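Local coordinates for protein globin (Geobacter sulfurreducens, PDB 2W31) that binds heme b through two axial histidines as the globin domain of a membrane-bound globin-coupled sensor, and probably also binds oxygen, at residues Y11-E16 against L139-D144; H84-I89 against L143-A148; V109-T114 against A134-L139. All coordinates share one frame; numbering follows the deposited sequence.

Interaction 1 (Y11-E16 against L139-D144)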
loop_
_atom_site.group_PDB
_atom_site.type_symbol
_atom_site.label_atom_id
_atom_site.label_comp_id
_atom_site.label_asym_id
_atom_site.label_seq_id
_atom_site.Cartn_x
_atom_site.Cartn_y
_atom_site.Cartn_z
ATOM N N TYR A 11 -4.518 9.816 -7.984
ATOM C CA TYR A 11 -5.057 8.508 -7.595
ATOM C C TYR A 11 -6.425 8.201 -8.205
ATOM O O TYR A 11 -6.984 7.151 -7.940
ATOM C CB TYR A 11 -5.183 8.445 -6.048
ATOM C CG TYR A 11 -3.858 8.251 -5.333
ATOM C CD1 TYR A 11 -3.321 6.967 -5.178
ATOM C CD2 TYR A 11 -3.142 9.320 -4.827
ATOM C CE1 TYR A 11 -2.100 6.749 -4.521
ATOM C CE2 TYR A 11 -1.929 9.126 -4.169
ATOM C CZ TYR A 11 -1.393 7.846 -4.053
ATOM O OH TYR A 11 -0.188 7.660 -3.367
ATOM N N ARG A 12 -6.943 9.129 -9.022
ATOM C CA ARG A 12 -8.307 9.046 -9.547
ATOM C C ARG A 12 -9.334 8.785 -8.427
ATOM O O ARG A 12 -10.224 7.945 -8.527
ATOM C CB ARG A 12 -8.404 8.003 -10.666
ATOM C CG ARG A 12 -7.536 8.400 -11.861
ATOM C CD ARG A 12 -7.648 7.428 -13.030
ATOM N NE ARG A 12 -6.635 7.731 -14.038
ATOM C CZ ARG A 12 -6.436 6.986 -15.114
ATOM N NH1 ARG A 12 -7.183 5.897 -15.308
ATOM N NH2 ARG A 12 -5.486 7.330 -15.981
ATOM N N PHE A 13 -9.182 9.531 -7.344
ATOM C CA PHE A 13 -10.115 9.475 -6.211
ATOM C C PHE A 13 -11.175 10.533 -6.478
ATOM O O PHE A 13 -10.859 11.723 -6.584
ATOM C CB PHE A 13 -9.350 9.781 -4.931
ATOM C CG PHE A 13 -10.207 9.680 -3.662
ATOM C CD1 PHE A 13 -10.159 8.548 -2.861
ATOM C CD2 PHE A 13 -11.056 10.739 -3.277
ATOM C CE1 PHE A 13 -10.924 8.450 -1.686
ATOM C CE2 PHE A 13 -11.833 10.635 -2.083
ATOM C CZ PHE A 13 -11.759 9.489 -1.298
ATOM N N THR A 14 -12.424 10.106 -6.551
ATOM C CA THR A 14 -13.527 11.027 -6.891
ATOM C C THR A 14 -14.613 11.061 -5.843
ATOM O O THR A 14 -14.559 10.320 -4.857
ATOM C CB THR A 14 -14.228 10.579 -8.157
ATOM O OG1 THR A 14 -14.853 9.305 -7.948
ATOM C CG2 THR A 14 -13.229 10.496 -9.324
ATOM N N ASP A 15 -15.640 11.901 -6.073
ATOM C CA ASP A 15 -16.765 11.917 -5.138
ATOM C C ASP A 15 -17.430 10.544 -4.987
ATOM O O ASP A 15 -17.931 10.225 -3.903
ATOM C CB ASP A 15 -17.807 12.947 -5.552
ATOM C CG ASP A 15 -17.262 14.372 -5.502
ATOM O OD1 ASP A 15 -16.516 14.685 -4.538
ATOM O OD2 ASP A 15 -17.585 15.187 -6.408
ATOM N N GLU A 16 -17.412 9.724 -6.042
ATOM C CA GLU A 16 -17.919 8.369 -5.906
ATOM C C GLU A 16 -17.129 7.571 -4.867
ATOM O O GLU A 16 -17.718 6.825 -4.100
ATOM C CB GLU A 16 -17.905 7.567 -7.208
ATOM C CG GLU A 16 -19.025 6.492 -7.180
ATOM C CD GLU A 16 -18.773 5.171 -7.938
ATOM O OE1 GLU A 16 -17.889 5.092 -8.828
ATOM O OE2 GLU A 16 -19.501 4.192 -7.630
ATOM N N LEU A 139 -6.223 4.452 1.825
ATOM C CA LEU A 139 -5.068 3.933 2.620
ATOM C C LEU A 139 -3.766 4.364 1.934
ATOM O O LEU A 139 -2.816 4.804 2.606
ATOM C CB LEU A 139 -5.099 2.401 2.767
ATOM C CG LEU A 139 -6.301 1.894 3.556
ATOM C CD1 LEU A 139 -6.266 0.381 3.557
ATOM C CD2 LEU A 139 -6.248 2.430 4.951
ATOM N N ASP A 140 -3.696 4.209 0.602
ATOM C CA ASP A 140 -2.457 4.594 -0.130
ATOM C C ASP A 140 -2.186 6.097 -0.044
ATOM O O ASP A 140 -1.022 6.498 0.075
ATOM C CB ASP A 140 -2.474 4.066 -1.576
ATOM C CG ASP A 140 -2.176 2.566 -1.660
ATOM O OD1 ASP A 140 -1.913 1.925 -0.605
ATOM O OD2 ASP A 140 -2.231 2.044 -2.797
ATOM N N ILE A 141 -3.239 6.922 -0.086
ATOM C CA ILE A 141 -3.078 8.364 0.108
ATOM C C ILE A 141 -2.538 8.662 1.505
ATOM O O ILE A 141 -1.585 9.445 1.651
ATOM C CB ILE A 141 -4.408 9.119 -0.165
ATOM C CG1 ILE A 141 -4.726 9.079 -1.667
ATOM C CG2 ILE A 141 -4.379 10.578 0.415
ATOM C CD1 ILE A 141 -6.166 9.471 -2.086
ATOM N N ASN A 142 -3.095 8.004 2.530
ATOM C CA ASN A 142 -2.594 8.185 3.902
ATOM C C ASN A 142 -1.108 7.837 4.023
ATOM O O ASN A 142 -0.307 8.588 4.581
ATOM C CB ASN A 142 -3.447 7.383 4.894
ATOM C CG ASN A 142 -4.701 8.140 5.339
ATOM O OD1 ASN A 142 -4.804 8.516 6.526
ATOM N ND2 ASN A 142 -5.620 8.390 4.422
ATOM N N LEU A 143 -0.740 6.672 3.490
ATOM C CA LEU A 143 0.644 6.219 3.562
ATOM C C LEU A 143 1.582 7.158 2.777
ATOM O O LEU A 143 2.714 7.453 3.211
ATOM C CB LEU A 143 0.717 4.786 2.979
ATOM C CG LEU A 143 2.112 4.144 2.963
ATOM C CD1 LEU A 143 2.733 4.051 4.359
ATOM C CD2 LEU A 143 2.013 2.749 2.327
ATOM N N ASP A 144 1.102 7.671 1.651
ATOM C CA ASP A 144 1.882 8.573 0.781
ATOM C C ASP A 144 2.219 9.849 1.578
ATOM O O ASP A 144 3.395 10.252 1.705
ATOM C CB ASP A 144 1.017 8.864 -0.453
ATOM C CG ASP A 144 1.686 9.768 -1.522
ATOM O OD1 ASP A 144 2.758 10.425 -1.265
ATOM O OD2 ASP A 144 1.105 9.832 -2.644
#

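Interaction 2 (H84-I89 against L143-A148). With HEM (protoporphyrin IX containing Fe), chain C.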
loop_
_atom_site.group_PDB
_atom_site.type_symbol
_atom_site.label_atom_id
_atom_site.label_comp_id
_atom_site.label_asym_id
_atom_site.label_seq_id
_atom_site.Cartn_x
_atom_site.Cartn_y
_atom_site.Cartn_z
ATOM N N HIS A 84 -3.484 18.336 5.767
ATOM C CA HIS A 84 -2.652 19.016 6.740
ATOM C C HIS A 84 -2.553 18.182 7.991
ATOM O O HIS A 84 -1.481 18.042 8.581
ATOM C CB HIS A 84 -3.242 20.386 7.045
ATOM C CG HIS A 84 -3.251 21.300 5.859
ATOM N ND1 HIS A 84 -2.475 21.074 4.739
ATOM C CD2 HIS A 84 -3.936 22.446 5.616
ATOM C CE1 HIS A 84 -2.695 22.029 3.852
ATOM N NE2 HIS A 84 -3.570 22.878 4.362
ATOM N N ASN A 85 -3.678 17.603 8.390
ATOM C CA ASN A 85 -3.711 16.740 9.548
ATOM C C ASN A 85 -2.842 15.482 9.380
ATOM O O ASN A 85 -2.162 15.064 10.330
ATOM C CB ASN A 85 -5.149 16.359 9.884
ATOM C CG ASN A 85 -5.249 15.737 11.228
ATOM O OD1 ASN A 85 -4.890 16.355 12.234
ATOM N ND2 ASN A 85 -5.681 14.493 11.270
ATOM N N LEU A 86 -2.842 14.898 8.180
ATOM C CA LEU A 86 -1.968 13.752 7.897
ATOM C C LEU A 86 -0.483 14.094 7.974
ATOM O O LEU A 86 0.331 13.283 8.446
ATOM C CB LEU A 86 -2.295 13.158 6.532
ATOM C CG LEU A 86 -3.487 12.195 6.475
ATOM C CD1 LEU A 86 -3.840 11.932 5.047
ATOM C CD2 LEU A 86 -3.119 10.916 7.180
ATOM N N GLN A 87 -0.141 15.297 7.525
ATOM C CA GLN A 87 1.244 15.771 7.598
ATOM C C GLN A 87 1.637 15.841 9.071
ATOM O O GLN A 87 2.745 15.447 9.447
ATOM C CB GLN A 87 1.393 17.136 6.907
ATOM C CG GLN A 87 1.081 17.086 5.423
ATOM C CD GLN A 87 1.183 18.403 4.676
ATOM O OE1 GLN A 87 0.579 19.409 5.049
ATOM N NE2 GLN A 87 1.927 18.386 3.576
ATOM N N LYS A 88 0.707 16.303 9.911
ATOM C CA LYS A 88 0.942 16.393 11.358
ATOM C C LYS A 88 1.160 15.024 11.971
ATOM O O LYS A 88 2.080 14.814 12.788
ATOM C CB LYS A 88 -0.259 17.075 12.033
ATOM C CG LYS A 88 -0.233 17.128 13.554
ATOM C CD LYS A 88 -1.419 17.931 14.109
ATOM C CE LYS A 88 -1.496 17.773 15.618
ATOM N NZ LYS A 88 -2.909 17.514 16.038
ATOM N N ILE A 89 0.321 14.073 11.562
ATOM C CA ILE A 89 0.401 12.695 12.049
ATOM C C ILE A 89 1.772 12.128 11.673
ATOM O O ILE A 89 2.455 11.526 12.480
ATOM C CB ILE A 89 -0.768 11.812 11.497
ATOM C CG1 ILE A 89 -2.119 12.311 12.042
ATOM C CG2 ILE A 89 -0.571 10.359 11.897
ATOM C CD1 ILE A 89 -3.350 11.885 11.211
ATOM N N LEU A 143 -0.740 6.672 3.490
ATOM C CA LEU A 143 0.644 6.219 3.562
ATOM C C LEU A 143 1.582 7.158 2.777
ATOM O O LEU A 143 2.714 7.453 3.211
ATOM C CB LEU A 143 0.717 4.786 2.979
ATOM C CG LEU A 143 2.112 4.144 2.963
ATOM C CD1 LEU A 143 2.733 4.051 4.359
ATOM C CD2 LEU A 143 2.013 2.749 2.327
ATOM N N ASP A 144 1.102 7.671 1.651
ATOM C CA ASP A 144 1.882 8.573 0.781
ATOM C C ASP A 144 2.219 9.849 1.578
ATOM O O ASP A 144 3.395 10.252 1.705
ATOM C CB ASP A 144 1.017 8.864 -0.453
ATOM C CG ASP A 144 1.686 9.768 -1.522
ATOM O OD1 ASP A 144 2.758 10.425 -1.265
ATOM O OD2 ASP A 144 1.105 9.832 -2.644
ATOM N N ILE A 145 1.205 10.480 2.159
ATOM C CA ILE A 145 1.411 11.765 2.849
ATOM C C ILE A 145 2.275 11.578 4.109
ATOM O O ILE A 145 3.182 12.385 4.392
ATOM C CB ILE A 145 0.054 12.425 3.188
ATOM C CG1 ILE A 145 -0.654 12.904 1.920
ATOM C CG2 ILE A 145 0.274 13.601 4.170
ATOM C CD1 ILE A 145 -2.177 12.973 2.021
ATOM N N MET A 146 2.027 10.502 4.845
ATOM C CA MET A 146 2.836 10.193 6.032
ATOM C C MET A 146 4.297 9.937 5.659
ATOM O O MET A 146 5.229 10.391 6.378
ATOM C CB MET A 146 2.257 9.006 6.810
ATOM C CG MET A 146 0.946 9.317 7.538
ATOM S SD MET A 146 0.360 7.959 8.546
ATOM C CE MET A 146 1.530 7.897 9.912
ATOM N N SER A 147 4.502 9.225 4.538
ATOM C CA SER A 147 5.864 8.887 4.077
ATOM C C SER A 147 6.613 10.167 3.743
ATOM O O SER A 147 7.816 10.317 4.085
ATOM C CB SER A 147 5.839 7.965 2.856
ATOM O OG SER A 147 5.339 6.720 3.223
ATOM N N ALA A 148 5.919 11.101 3.100
ATOM C CA ALA A 148 6.505 12.381 2.743
ATOM C C ALA A 148 6.944 13.218 3.959
ATOM O O ALA A 148 7.904 13.989 3.843
ATOM C CB ALA A 148 5.581 13.148 1.863
HETATM C CHA HEM C . 0.611 8.991 17.274
HETATM C CHB HEM C . -1.719 7.291 13.414
HETATM C CHC HEM C . 1.624 3.799 13.069
HETATM C CHD HEM C . 3.047 4.790 17.579
HETATM C C1A HEM C . -0.308 8.853 16.256
HETATM C C2A HEM C . -1.412 9.753 15.974
HETATM C C3A HEM C . -2.079 9.274 14.916
HETATM C C4A HEM C . -1.382 8.061 14.500
HETATM C CMA HEM C . -3.327 9.850 14.219
HETATM C CAA HEM C . -1.736 11.057 16.772
HETATM C CBA HEM C . -0.704 12.065 16.251
HETATM C CGA HEM C . -1.023 13.516 16.553
HETATM O O1A HEM C . -1.988 14.083 15.966
HETATM O O2A HEM C . -0.281 14.112 17.383
HETATM C C1B HEM C . -0.926 6.278 12.900
HETATM C C2B HEM C . -1.075 5.630 11.606
HETATM C C3B HEM C . -0.153 4.666 11.502
HETATM C C4B HEM C . 0.585 4.637 12.757
HETATM C CMB HEM C . -2.136 6.081 10.579
HETATM C CAB HEM C . 0.096 3.694 10.351
HETATM C CBB HEM C . -0.918 3.115 9.681
HETATM C C1C HEM C . 2.247 3.707 14.289
HETATM C C2C HEM C . 3.147 2.662 14.715
HETATM C C3C HEM C . 3.510 2.916 15.975
HETATM C C4C HEM C . 2.871 4.150 16.378
HETATM C CMC HEM C . 3.590 1.462 13.880
HETATM C CAC HEM C . 4.471 2.061 16.828
HETATM C CBC HEM C . 4.178 1.599 18.040
HETATM C C1D HEM C . 2.631 6.067 17.853
HETATM C C2D HEM C . 3.096 6.879 18.987
HETATM C C3D HEM C . 2.348 8.194 18.898
HETATM C C4D HEM C . 1.481 8.046 17.733
HETATM C CMD HEM C . 4.145 6.481 20.017
HETATM C CAD HEM C . 2.427 9.417 19.852
HETATM C CBD HEM C . 3.659 10.266 19.603
HETATM C CGD HEM C . 3.825 11.198 20.786
HETATM O O1D HEM C . 3.994 10.725 21.943
HETATM O O2D HEM C . 3.796 12.429 20.567
HETATM N NA HEM C . -0.312 7.817 15.348
HETATM N NB HEM C . 0.092 5.652 13.567
HETATM N NC HEM C . 2.082 4.615 15.329
HETATM N ND HEM C . 1.695 6.799 17.161
HETATM FE FE HEM C . 0.879 6.202 15.347
HETATM O O HOH W 1 3.286 15.260 3.283
#

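Interaction 3 (V109-T114 against A134-L139)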
loop_
_atom_site.group_PDB
_atom_site.type_symbol
_atom_site.label_atom_id
_atom_site.label_comp_id
_atom_site.label_asym_id
_atom_site.label_seq_id
_atom_site.Cartn_x
_atom_site.Cartn_y
_atom_site.Cartn_z
ATOM N N VAL A 109 -1.210 -4.016 8.001
ATOM C CA VAL A 109 -2.149 -4.599 8.953
ATOM C C VAL A 109 -3.579 -4.034 8.730
ATOM O O VAL A 109 -4.567 -4.769 8.687
ATOM C CB VAL A 109 -1.703 -4.346 10.412
ATOM C CG1 VAL A 109 -2.756 -4.939 11.409
ATOM C CG2 VAL A 109 -0.319 -4.932 10.644
ATOM N N VAL A 110 -3.680 -2.709 8.627
ATOM C CA VAL A 110 -4.985 -2.067 8.416
ATOM C C VAL A 110 -5.595 -2.506 7.074
ATOM O O VAL A 110 -6.808 -2.763 6.954
ATOM C CB VAL A 110 -4.830 -0.536 8.496
ATOM C CG1 VAL A 110 -6.128 0.192 8.221
ATOM C CG2 VAL A 110 -4.258 -0.137 9.863
ATOM N N ARG A 111 -4.748 -2.576 6.057
ATOM C CA ARG A 111 -5.230 -2.919 4.725
ATOM C C ARG A 111 -5.830 -4.349 4.721
ATOM O O ARG A 111 -6.913 -4.575 4.204
ATOM C CB ARG A 111 -4.033 -2.838 3.783
ATOM C CG ARG A 111 -4.363 -2.919 2.389
ATOM C CD ARG A 111 -3.031 -3.111 1.589
ATOM N NE ARG A 111 -1.979 -2.107 1.813
ATOM C CZ ARG A 111 -2.020 -0.857 1.317
ATOM N NH1 ARG A 111 -3.081 -0.433 0.663
ATOM N NH2 ARG A 111 -1.038 0.013 1.503
ATOM N N GLN A 112 -5.145 -5.320 5.340
ATOM C CA GLN A 112 -5.619 -6.714 5.287
ATOM C C GLN A 112 -6.923 -6.789 6.076
ATOM O O GLN A 112 -7.867 -7.467 5.659
ATOM C CB GLN A 112 -4.571 -7.650 5.903
ATOM C CG GLN A 112 -3.163 -7.513 5.274
ATOM C CD GLN A 112 -2.957 -8.312 3.989
ATOM O OE1 GLN A 112 -3.919 -8.605 3.256
ATOM N NE2 GLN A 112 -1.682 -8.653 3.695
ATOM N N PHE A 113 -6.979 -6.079 7.210
ATOM C CA PHE A 113 -8.163 -6.137 8.073
ATOM C C PHE A 113 -9.379 -5.575 7.331
ATOM O O PHE A 113 -10.492 -6.173 7.352
ATOM C CB PHE A 113 -7.901 -5.299 9.326
ATOM C CG PHE A 113 -9.060 -5.293 10.331
ATOM C CD1 PHE A 113 -9.151 -6.250 11.357
ATOM C CD2 PHE A 113 -10.061 -4.322 10.231
ATOM C CE1 PHE A 113 -10.228 -6.242 12.253
ATOM C CE2 PHE A 113 -11.140 -4.292 11.157
ATOM C CZ PHE A 113 -11.221 -5.260 12.135
ATOM N N THR A 114 -9.197 -4.412 6.692
ATOM C CA THR A 114 -10.318 -3.734 6.031
ATOM C C THR A 114 -10.786 -4.475 4.793
ATOM O O THR A 114 -12.004 -4.588 4.552
ATOM C CB THR A 114 -9.922 -2.300 5.706
ATOM O OG1 THR A 114 -9.450 -1.685 6.908
ATOM C CG2 THR A 114 -11.133 -1.498 5.220
ATOM N N ALA A 134 -11.965 1.971 -3.446
ATOM C CA ALA A 134 -12.024 3.217 -2.671
ATOM C C ALA A 134 -11.104 3.109 -1.432
ATOM O O ALA A 134 -10.385 4.061 -1.091
ATOM C CB ALA A 134 -13.483 3.505 -2.224
ATOM N N VAL A 135 -11.173 1.970 -0.724
ATOM C CA VAL A 135 -10.366 1.775 0.499
ATOM C C VAL A 135 -8.875 1.750 0.135
ATOM O O VAL A 135 -8.051 2.376 0.821
ATOM C CB VAL A 135 -10.745 0.464 1.210
ATOM C CG1 VAL A 135 -9.662 0.014 2.187
ATOM C CG2 VAL A 135 -12.100 0.644 1.894
ATOM N N GLU A 136 -8.515 1.044 -0.942
ATOM C CA GLU A 136 -7.082 1.052 -1.319
ATOM C C GLU A 136 -6.570 2.447 -1.648
ATOM O O GLU A 136 -5.426 2.787 -1.288
ATOM C CB GLU A 136 -6.789 0.094 -2.460
ATOM C CG GLU A 136 -7.063 -1.365 -2.155
ATOM C CD GLU A 136 -5.979 -2.079 -1.421
ATOM O OE1 GLU A 136 -5.399 -1.570 -0.441
ATOM O OE2 GLU A 136 -5.740 -3.260 -1.795
ATOM N N LYS A 137 -7.383 3.278 -2.312
ATOM C CA LYS A 137 -6.988 4.651 -2.574
ATOM C C LYS A 137 -6.784 5.463 -1.276
ATOM O O LYS A 137 -5.775 6.116 -1.104
ATOM C CB LYS A 137 -8.005 5.359 -3.480
ATOM C CG LYS A 137 -8.003 4.882 -4.910
ATOM C CD LYS A 137 -9.120 5.563 -5.651
ATOM C CE LYS A 137 -9.605 4.713 -6.813
ATOM N NZ LYS A 137 -10.846 5.221 -7.473
ATOM N N ILE A 138 -7.742 5.423 -0.358
ATOM C CA ILE A 138 -7.573 6.240 0.852
ATOM C C ILE A 138 -6.400 5.762 1.716
ATOM O O ILE A 138 -5.652 6.582 2.264
ATOM C CB ILE A 138 -8.905 6.420 1.632
ATOM C CG1 ILE A 138 -8.811 7.648 2.554
ATOM C CG2 ILE A 138 -9.348 5.166 2.430
ATOM C CD1 ILE A 138 -8.639 8.946 1.805
ATOM N N LEU A 139 -6.223 4.452 1.825
ATOM C CA LEU A 139 -5.068 3.933 2.620
ATOM C C LEU A 139 -3.766 4.364 1.934
ATOM O O LEU A 139 -2.816 4.804 2.606
ATOM C CB LEU A 139 -5.099 2.401 2.767
ATOM C CG LEU A 139 -6.301 1.894 3.556
ATOM C CD1 LEU A 139 -6.266 0.381 3.557
ATOM C CD2 LEU A 139 -6.248 2.430 4.951
#

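Interaction 1 (Y11-E16 against L139-D144)
Tyr11 meets Asp144 through the one polar link of this contact, its hydroxyl giving a hydrogen bond to the carboxylate, OH to OD2 2.6 Å; OD2 lies too close to another atom of the model, so its position, and with it the bond length, is doubtful. OD2 sits at the edge of the ring and in its plane, while the carboxylate is turned 62° from the ring. The first torsion of Asp144 (chi1 -178°) sets CG anti to the backbone N, with OD2 reaching the phenol.

Both partners are buried in a setting that belongs to the globin fold. Residues 11-16 lead from helix 4-11 into helix 15-23: Arg12, with positive phi, closes the first helix in a Schellman motif, and Thr14 is the N-cap of the second. Helix 125-151, the last of the domain, passes beside this turn.

Apolar packing supplies the rest. Ile141 lays CG1 over one face of the Tyr11 ring, offset toward the rim, in a CH-pi contact 3.8 Å from the centroid; the closest carbon pair is Tyr11 CD2 to Ile141 CG1 at 3.5 Å. Farther out, Ile141 CD1 comes to 4.2 Å from CD1 of Phe13, the two side chains crossing at about a right angle. An alanine at Tyr11 would probably leave Asp144 without this donor and open a gap over Ile141 CG1.

Near CE1 of the ring, the side chain of Asp140 meets Tyr11 through its methylene, CB lying 4.0 Å from CE1. Its charged end is engaged differently: OD1 pairs with Arg111 of the same chain, and OD2 with Asn108 and Arg111 of the second subunit, whose Asn104 also packs against Tyr11.

Interaction 2 (H84-I89 against L143-A148)
Leu86 and Ile145 pack against each other where the helices cross, their side chains meeting at about a right angle. CB of Leu86 is 3.5 Å from Ile145 CG2, and in the conformer described Leu86 CD1 and Ile145 CD1 are 3.6 Å apart. The helical segments cross at -52°, and their axes approach to 8.0 Å.

Gln87, partly exposed, follows with its CG lying against Ile145 CG2. A water receives a weak bond from Gln87 NE2 and donates to Ile145 O, while His84 ND1 reaches Gln87 OE1 in another weak bond; the Gln87 carbonyl accepts from Ser149 OG farther along helix 125-151.

Lys88 turns to the heme instead, NZ 3.6 Å from propionate oxygen O1A. Ile89 then joins protein and cofactor: CG2 is 3.5 Å from heme C3A and 3.8 Å from Met146 CE, which the bend at chi3 (71°) places also near heme C2B. Met146 SD lies 3.7 Å from the heme methyl CMB.

Ile89 and Met146 thus meet the porphyrin with carbon and sulphur, near the axial ligand His93, while Lys88 approaches a propionate; the direct side-chain contacts between the two segments are apolar.

Interaction 3 (V109-T114 against A134-L139)
Arg111 and Glu136 are brought together by two bent chains. The arginine starts out extended, with CG anti to the backbone N, and then folds at chi3 (-55°), which turns NE off the line of the chain; the glutamate bends at chi2 (-82°), carrying CD toward the neighbouring helix. The side chains cross at about a right angle. NH1 donates to OE1 of Glu136 over 2.8 Å in a salt bridge: OE1 lies in the guanidinium plane at its edge, whereas NH1 approaches the syn side of the carboxylate, somewhat out of its plane. OE1 is also 3.3 Å from Arg111 CG, so the acceptor lies close to the arginine's methylenes as well.

Leu139 and Arg111 slide past each other in opposite directions, Leu139 CD1 lying 3.7 Å from Arg111 CA, and Leu139 CD2 is 4.0 Å from Val110 CG1. One turn on, Thr114 presents CG2 to Val135 CG1 at 3.7 Å. Its hydroxyl turns back to Val110 O, which also accepts from Thr114 N on the other face of the carbonyl plane.

Arg111 has further acidic partners in Asp140 of its own chain and Asp140 of the second subunit. Across the dimer, Arg111 NH2 and Glu136 OE2 each lie close to their own counterparts, and the surrounding opposite charges would probably offset that repulsion.

The two segments run antiparallel, at 166°, as the paired G and H helices of the globin fold; their meeting with the same pair of a second subunit is consistent with the four-helix dimer interface known from globin-coupled sensors.

All three contacts draw on helix 125-151, which interaction 3 meets first, interaction 1 next and interaction 2 last. Their partners are the turn before helix 15-23, helix 80-96 and helix 100-121, so one long helix gathers the start, middle and later parts of the globin domain. Centres of interactions 1 and 3 are about 10 Å apart, those of 1 and 2 about 13 Å, and those of 2 and 3 about 16 Å. Interaction 3 is nested within the chain loops closed by the other two. The helix thus runs from the dimer-facing salt bridges to the heme pocket, and all three contacts touch the second subunit, placing cofactor and interface on one structural element.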